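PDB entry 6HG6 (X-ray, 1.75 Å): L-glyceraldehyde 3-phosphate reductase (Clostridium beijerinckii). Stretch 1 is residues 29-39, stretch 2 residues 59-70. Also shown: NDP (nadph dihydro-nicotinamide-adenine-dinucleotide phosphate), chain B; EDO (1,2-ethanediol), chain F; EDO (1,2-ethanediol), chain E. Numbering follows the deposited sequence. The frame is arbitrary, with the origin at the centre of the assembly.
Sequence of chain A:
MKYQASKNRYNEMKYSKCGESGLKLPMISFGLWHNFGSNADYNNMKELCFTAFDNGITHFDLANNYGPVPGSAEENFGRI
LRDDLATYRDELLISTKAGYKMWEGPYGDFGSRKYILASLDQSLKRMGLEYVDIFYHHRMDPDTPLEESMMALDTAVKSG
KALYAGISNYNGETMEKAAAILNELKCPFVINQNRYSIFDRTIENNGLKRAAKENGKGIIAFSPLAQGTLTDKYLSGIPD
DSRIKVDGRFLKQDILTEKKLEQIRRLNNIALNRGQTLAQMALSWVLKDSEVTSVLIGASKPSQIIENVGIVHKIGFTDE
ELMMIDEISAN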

# COMPACT_ATOMS: atom_id res chain seq x y z
N SER A 29 4.26 1.44 5.29
CA SER A 29 4.43 2.16 4.02
C SER A 29 3.45 3.33 4.00
O SER A 29 2.37 3.22 4.66
CB SER A 29 4.23 1.26 2.83
OG SER A 29 5.21 0.21 2.80
N PHE A 30 3.77 4.34 3.19
CA PHE A 30 2.97 5.57 3.14
C PHE A 30 2.32 5.69 1.77
O PHE A 30 3.02 5.65 0.75
CB PHE A 30 3.83 6.77 3.51
CG PHE A 30 3.00 7.99 3.68
CD1 PHE A 30 2.17 8.10 4.80
CD2 PHE A 30 2.94 8.95 2.70
CE1 PHE A 30 1.31 9.18 4.93
CE2 PHE A 30 2.09 10.04 2.85
CZ PHE A 30 1.31 10.16 3.96
N GLY A 31 1.00 5.85 1.76
CA GLY A 31 0.24 5.95 0.50
C GLY A 31 -0.25 7.35 0.24
O GLY A 31 -0.60 8.06 1.22
N LEU A 32 -0.35 7.74 -1.04
CA LEU A 32 -0.76 9.10 -1.41
C LEU A 32 -2.17 9.11 -2.02
O LEU A 32 -2.54 10.09 -2.70
CB LEU A 32 0.31 9.70 -2.34
CG LEU A 32 1.55 10.24 -1.65
CD1 LEU A 32 2.45 9.12 -1.17
CD2 LEU A 32 2.33 11.11 -2.65
N TRP A 33 -2.96 8.06 -1.76
CA TRP A 33 -4.36 7.97 -2.26
C TRP A 33 -5.16 9.21 -1.88
O TRP A 33 -5.92 9.71 -2.75
CB TRP A 33 -5.00 6.69 -1.73
CG TRP A 33 -6.38 6.46 -2.24
CD1 TRP A 33 -6.87 6.66 -3.50
CD2 TRP A 33 -7.44 5.85 -1.49
NE1 TRP A 33 -8.19 6.27 -3.57
CE2 TRP A 33 -8.56 5.78 -2.35
CE3 TRP A 33 -7.56 5.42 -0.17
CZ2 TRP A 33 -9.79 5.26 -1.91
CZ3 TRP A 33 -8.77 4.91 0.26
CH2 TRP A 33 -9.85 4.81 -0.61
N HIS A 34 -5.03 9.67 -0.64
CA HIS A 34 -5.69 10.91 -0.19
C HIS A 34 -4.68 11.93 0.34
O HIS A 34 -3.61 11.51 0.83
CB HIS A 34 -6.74 10.56 0.88
CG HIS A 34 -7.86 9.76 0.31
ND1 HIS A 34 -8.36 8.62 0.93
CD2 HIS A 34 -8.54 9.88 -0.85
CE1 HIS A 34 -9.35 8.13 0.19
NE2 HIS A 34 -9.44 8.86 -0.92
N ASN A 35 -5.05 13.20 0.23
CA ASN A 35 -4.41 14.41 0.80
C ASN A 35 -3.21 14.86 -0.03
O ASN A 35 -2.48 15.72 0.45
CB ASN A 35 -4.05 14.17 2.28
CG ASN A 35 -5.26 13.73 3.07
OD1 ASN A 35 -6.28 14.37 3.00
ND2 ASN A 35 -5.18 12.59 3.73
N PHE A 36 -3.06 14.39 -1.28
CA PHE A 36 -1.96 14.82 -2.19
C PHE A 36 -2.49 15.33 -3.52
O PHE A 36 -1.71 15.41 -4.49
CB PHE A 36 -0.98 13.66 -2.39
CG PHE A 36 -0.13 13.49 -1.15
CD1 PHE A 36 -0.63 12.82 -0.05
CD2 PHE A 36 1.15 13.98 -1.12
CE1 PHE A 36 0.13 12.68 1.10
CE2 PHE A 36 1.92 13.84 0.03
CZ PHE A 36 1.39 13.22 1.14
N GLY A 37 -3.77 15.67 -3.55
CA GLY A 37 -4.45 16.08 -4.79
C GLY A 37 -4.37 17.56 -5.07
O GLY A 37 -3.63 18.33 -4.39
N SER A 38 -5.14 17.97 -6.06
CA SER A 38 -5.16 19.35 -6.59
C SER A 38 -5.46 20.35 -5.49
O SER A 38 -4.97 21.49 -5.60
CB SER A 38 -6.19 19.44 -7.66
OG SER A 38 -5.99 18.48 -8.64
N ASN A 39 -6.32 19.98 -4.54
CA ASN A 39 -6.83 20.87 -3.46
C ASN A 39 -5.96 20.81 -2.20
O ASN A 39 -6.23 21.58 -1.30
CB ASN A 39 -8.26 20.50 -3.07
CG ASN A 39 -9.24 20.85 -4.17
OD1 ASN A 39 -9.25 21.99 -4.63
ND2 ASN A 39 -10.02 19.87 -4.60
N HIS A 59 8.98 3.65 1.68
CA HIS A 59 8.11 3.27 0.56
C HIS A 59 6.94 4.23 0.46
O HIS A 59 6.20 4.37 1.45
CB HIS A 59 7.70 1.81 0.67
CG HIS A 59 6.73 1.41 -0.37
ND1 HIS A 59 6.81 1.91 -1.68
CD2 HIS A 59 5.71 0.53 -0.35
CE1 HIS A 59 5.82 1.37 -2.39
NE2 HIS A 59 5.16 0.49 -1.62
N PHE A 60 6.85 4.91 -0.68
CA PHE A 60 5.77 5.82 -1.07
C PHE A 60 4.99 5.15 -2.19
O PHE A 60 5.57 4.81 -3.24
CB PHE A 60 6.32 7.20 -1.46
CG PHE A 60 6.90 7.91 -0.28
CD1 PHE A 60 8.22 7.70 0.08
CD2 PHE A 60 6.13 8.73 0.53
CE1 PHE A 60 8.75 8.31 1.20
CE2 PHE A 60 6.66 9.35 1.65
CZ PHE A 60 7.98 9.15 1.98
N ASP A 61 3.70 4.97 -1.96
CA ASP A 61 2.81 4.25 -2.90
C ASP A 61 1.90 5.25 -3.59
O ASP A 61 1.19 6.02 -2.94
CB ASP A 61 1.98 3.19 -2.15
CG ASP A 61 1.10 2.37 -3.06
OD1 ASP A 61 1.65 1.53 -3.85
OD2 ASP A 61 -0.12 2.69 -3.08
N LEU A 62 1.96 5.24 -4.91
CA LEU A 62 1.10 6.05 -5.78
C LEU A 62 0.39 5.16 -6.77
O LEU A 62 0.60 3.93 -6.81
CB LEU A 62 1.96 7.09 -6.48
CG LEU A 62 2.56 8.12 -5.54
CD1 LEU A 62 3.98 7.68 -5.16
CD2 LEU A 62 2.54 9.47 -6.18
N ALA A 63 -0.48 5.79 -7.54
CA ALA A 63 -1.18 5.20 -8.68
C ALA A 63 -1.41 6.37 -9.62
O ALA A 63 -1.46 7.56 -9.18
CB ALA A 63 -2.51 4.57 -8.33
N ASN A 64 -1.60 6.03 -10.87
CA ASN A 64 -1.85 7.06 -11.90
C ASN A 64 -2.99 7.98 -11.45
O ASN A 64 -2.85 9.22 -11.59
CB ASN A 64 -2.07 6.45 -13.28
CG ASN A 64 -3.19 5.43 -13.42
OD1 ASN A 64 -3.93 5.14 -12.47
ND2 ASN A 64 -3.30 4.92 -14.65
N ASN A 65 -4.08 7.42 -10.96
CA ASN A 65 -5.34 8.17 -10.78
C ASN A 65 -5.50 8.75 -9.38
O ASN A 65 -6.57 9.36 -9.15
CB ASN A 65 -6.55 7.34 -11.22
CG ASN A 65 -6.88 6.18 -10.32
OD1 ASN A 65 -6.23 5.97 -9.29
ND2 ASN A 65 -7.89 5.42 -10.71
N TYR A 66 -4.47 8.71 -8.53
CA TYR A 66 -4.56 9.35 -7.20
C TYR A 66 -4.63 10.86 -7.32
O TYR A 66 -3.90 11.48 -8.15
CB TYR A 66 -3.40 8.96 -6.29
CG TYR A 66 -3.38 7.52 -5.88
CD1 TYR A 66 -4.43 6.66 -6.15
CD2 TYR A 66 -2.40 7.06 -5.01
CE1 TYR A 66 -4.46 5.36 -5.68
CE2 TYR A 66 -2.39 5.74 -4.57
CZ TYR A 66 -3.42 4.88 -4.90
OH TYR A 66 -3.43 3.55 -4.50
N GLY A 67 -5.50 11.44 -6.51
CA GLY A 67 -5.76 12.89 -6.43
C GLY A 67 -6.82 13.13 -5.36
O GLY A 67 -6.62 12.77 -4.21
N PRO A 68 -8.01 13.65 -5.70
CA PRO A 68 -8.34 14.02 -7.05
C PRO A 68 -7.61 15.23 -7.59
O PRO A 68 -7.31 16.16 -6.85
CB PRO A 68 -9.85 14.31 -7.05
CG PRO A 68 -10.09 14.75 -5.64
CD PRO A 68 -9.16 13.87 -4.82
N VAL A 69 -8.10 15.10 -8.81
CA VAL A 69 -7.81 15.15 -10.22
C VAL A 69 -6.82 14.01 -10.39
O VAL A 69 -5.79 13.97 -9.73
CB VAL A 69 -7.52 16.53 -10.77
CG1 VAL A 69 -6.50 16.51 -11.82
CG2 VAL A 69 -8.85 17.19 -11.08
N PRO A 70 -7.20 12.98 -11.18
CA PRO A 70 -6.27 11.91 -11.52
C PRO A 70 -4.95 12.50 -11.99
O PRO A 70 -4.99 13.44 -12.81
CB PRO A 70 -7.04 11.22 -12.64
CG PRO A 70 -8.45 11.33 -12.17
CD PRO A 70 -8.52 12.80 -11.82
PA NDP B . -5.87 3.83 6.19
O1A NDP B . -6.89 2.74 6.30
O2A NDP B . -4.56 3.82 6.90
O5B NDP B . -6.58 5.25 6.42
C5B NDP B . -5.78 6.46 6.37
C4B NDP B . -6.55 7.60 6.99
O4B NDP B . -6.93 7.20 8.34
C3B NDP B . -5.81 8.93 7.16
O3B NDP B . -5.90 9.78 6.03
C2B NDP B . -6.54 9.52 8.36
O2B NDP B . -7.77 10.06 7.89
C1B NDP B . -6.80 8.29 9.22
N9A NDP B . -5.75 7.94 10.17
C8A NDP B . -4.48 7.50 9.88
N7A NDP B . -3.77 7.21 10.95
C5A NDP B . -4.63 7.47 12.01
C6A NDP B . -4.48 7.35 13.40
N6A NDP B . -3.36 6.93 13.99
N1A NDP B . -5.54 7.68 14.18
C2A NDP B . -6.66 8.10 13.58
N3A NDP B . -6.92 8.24 12.28
C4A NDP B . -5.86 7.90 11.54
O3 NDP B . -5.44 3.92 4.64
PN NDP B . -6.13 4.43 3.29
O1N NDP B . -5.92 5.91 3.22
O2N NDP B . -7.50 3.86 3.13
O5D NDP B . -5.17 3.72 2.20
C5D NDP B . -3.74 3.80 2.41
C4D NDP B . -3.03 3.65 1.09
O4D NDP B . -3.35 2.37 0.51
C3D NDP B . -3.44 4.63 -0.01
O3D NDP B . -2.84 5.90 0.19
C2D NDP B . -2.93 3.88 -1.25
O2D NDP B . -1.54 4.06 -1.38
C1D NDP B . -3.25 2.43 -0.90
N1N NDP B . -4.54 1.98 -1.50
C2N NDP B . -4.53 1.06 -2.52
C3N NDP B . -5.63 0.81 -3.29
C7N NDP B . -5.54 -0.21 -4.39
O7N NDP B . -4.44 -0.74 -4.68
N7N NDP B . -6.66 -0.49 -5.05
C4N NDP B . -6.89 1.58 -2.97
C5N NDP B . -6.84 2.38 -1.74
C6N NDP B . -5.73 2.49 -1.03
P2B NDP B . -8.36 11.35 8.66
O1X NDP B . -7.29 12.20 9.32
O2X NDP B . -9.11 12.11 7.58
O3X NDP B . -9.29 10.70 9.68
C1 EDO F . -6.74 15.26 -2.26
O1 EDO F . -6.04 16.32 -1.72
C2 EDO F . -7.40 14.43 -1.25
O2 EDO F . -7.50 13.11 -1.70
C1 EDO E . -0.06 22.17 -4.52
O1 EDO E . 1.15 21.93 -5.23
C2 EDO E . -1.28 21.86 -5.30
O2 EDO E . -1.94 20.67 -4.92
O HOH W 1 -4.08 12.32 -3.04
O HOH W 2 -7.19 9.56 -5.03
O HOH W 3 -7.73 17.21 -4.21

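Two stretches of one chain, residues 29-39 and 59-70, run side by side, first as neighbouring strands and then as loops, burying 696 Å² between them. Strands 29-31 and 59-61 are parallel, their directions 27° apart, with Phe30 beside Phe60 and Gly31 beside Asp61. As in any parallel sheet, one residue reaches to both sides of its partner: Phe30 N donates to His59 O (3.0 Å), and Asp61 N donates to Phe30 O (2.9 Å). Leu32 N then donates to Asp61 O (3.0 Å), carrying the ladder just past the strand. CA-H...O contacts fill in between, from Phe60 CA to Phe30 O (3.3 Å) and from Gly31 CA to Asp61 O (3.6 Å).

Apolar side chains meet on one face of the sheet: Phe30 and Phe60 touch at CD2 to CD2 (3.9 Å), Phe60 approaching the edge of the Phe30 ring. Leu32 extends this patch, its CD1 lying 4.1 Å from Phe60 CD2, at the edge of that ring, and its CD2 3.9 Å from Leu62 CD2.

After the type I turn from Ala63 to Tyr66, the Tyr66 ring lies against the backbone of the first loop. Trp33 CA sits over its face, 3.7 Å from the ring centroid, a CH-pi contact. The indole meets the same ring obliquely, with Trp33 CD1 3.5 Å from Tyr66 CE1.

In the loops, Gly37 CA and Gly67 CA come within 3.8 Å. A CB on Gly37 would clash with Pro68 O and Gly67 C, so the close approach depends on the bare glycine. Pro68, preceded by a cis peptide bond, offers its O to both Ser38 N (2.9 Å) and Ser38 OG (3.2 Å), anchoring backbone and side chain together.

Waters bridge the loops as well, one of them beside the direct bonds to Pro68 O. Water 2 donates to Trp33 O (2.6 Å) and accepts from Gly67 N (2.9 Å); water 3 donates to Pro68 O (2.9 Å) and accepts from Asn39 N (3.1 Å).

The NADPH ribose next to the nicotinamide joins both stretches, Trp33 N donating to NDP O3D (2.9 Å) and NDP O2D donating to Asp61 OD2 (2.6 Å). Gly31 leaves room for this ribose, since a CB there would clash with O3D. The ethanediol of chain F, probably from the crystallisation liquor, also spans the loops: its O2 donates to Gly67 O (2.7 Å), and its O1 accepts a weak bond from Gly37 N (3.0 Å).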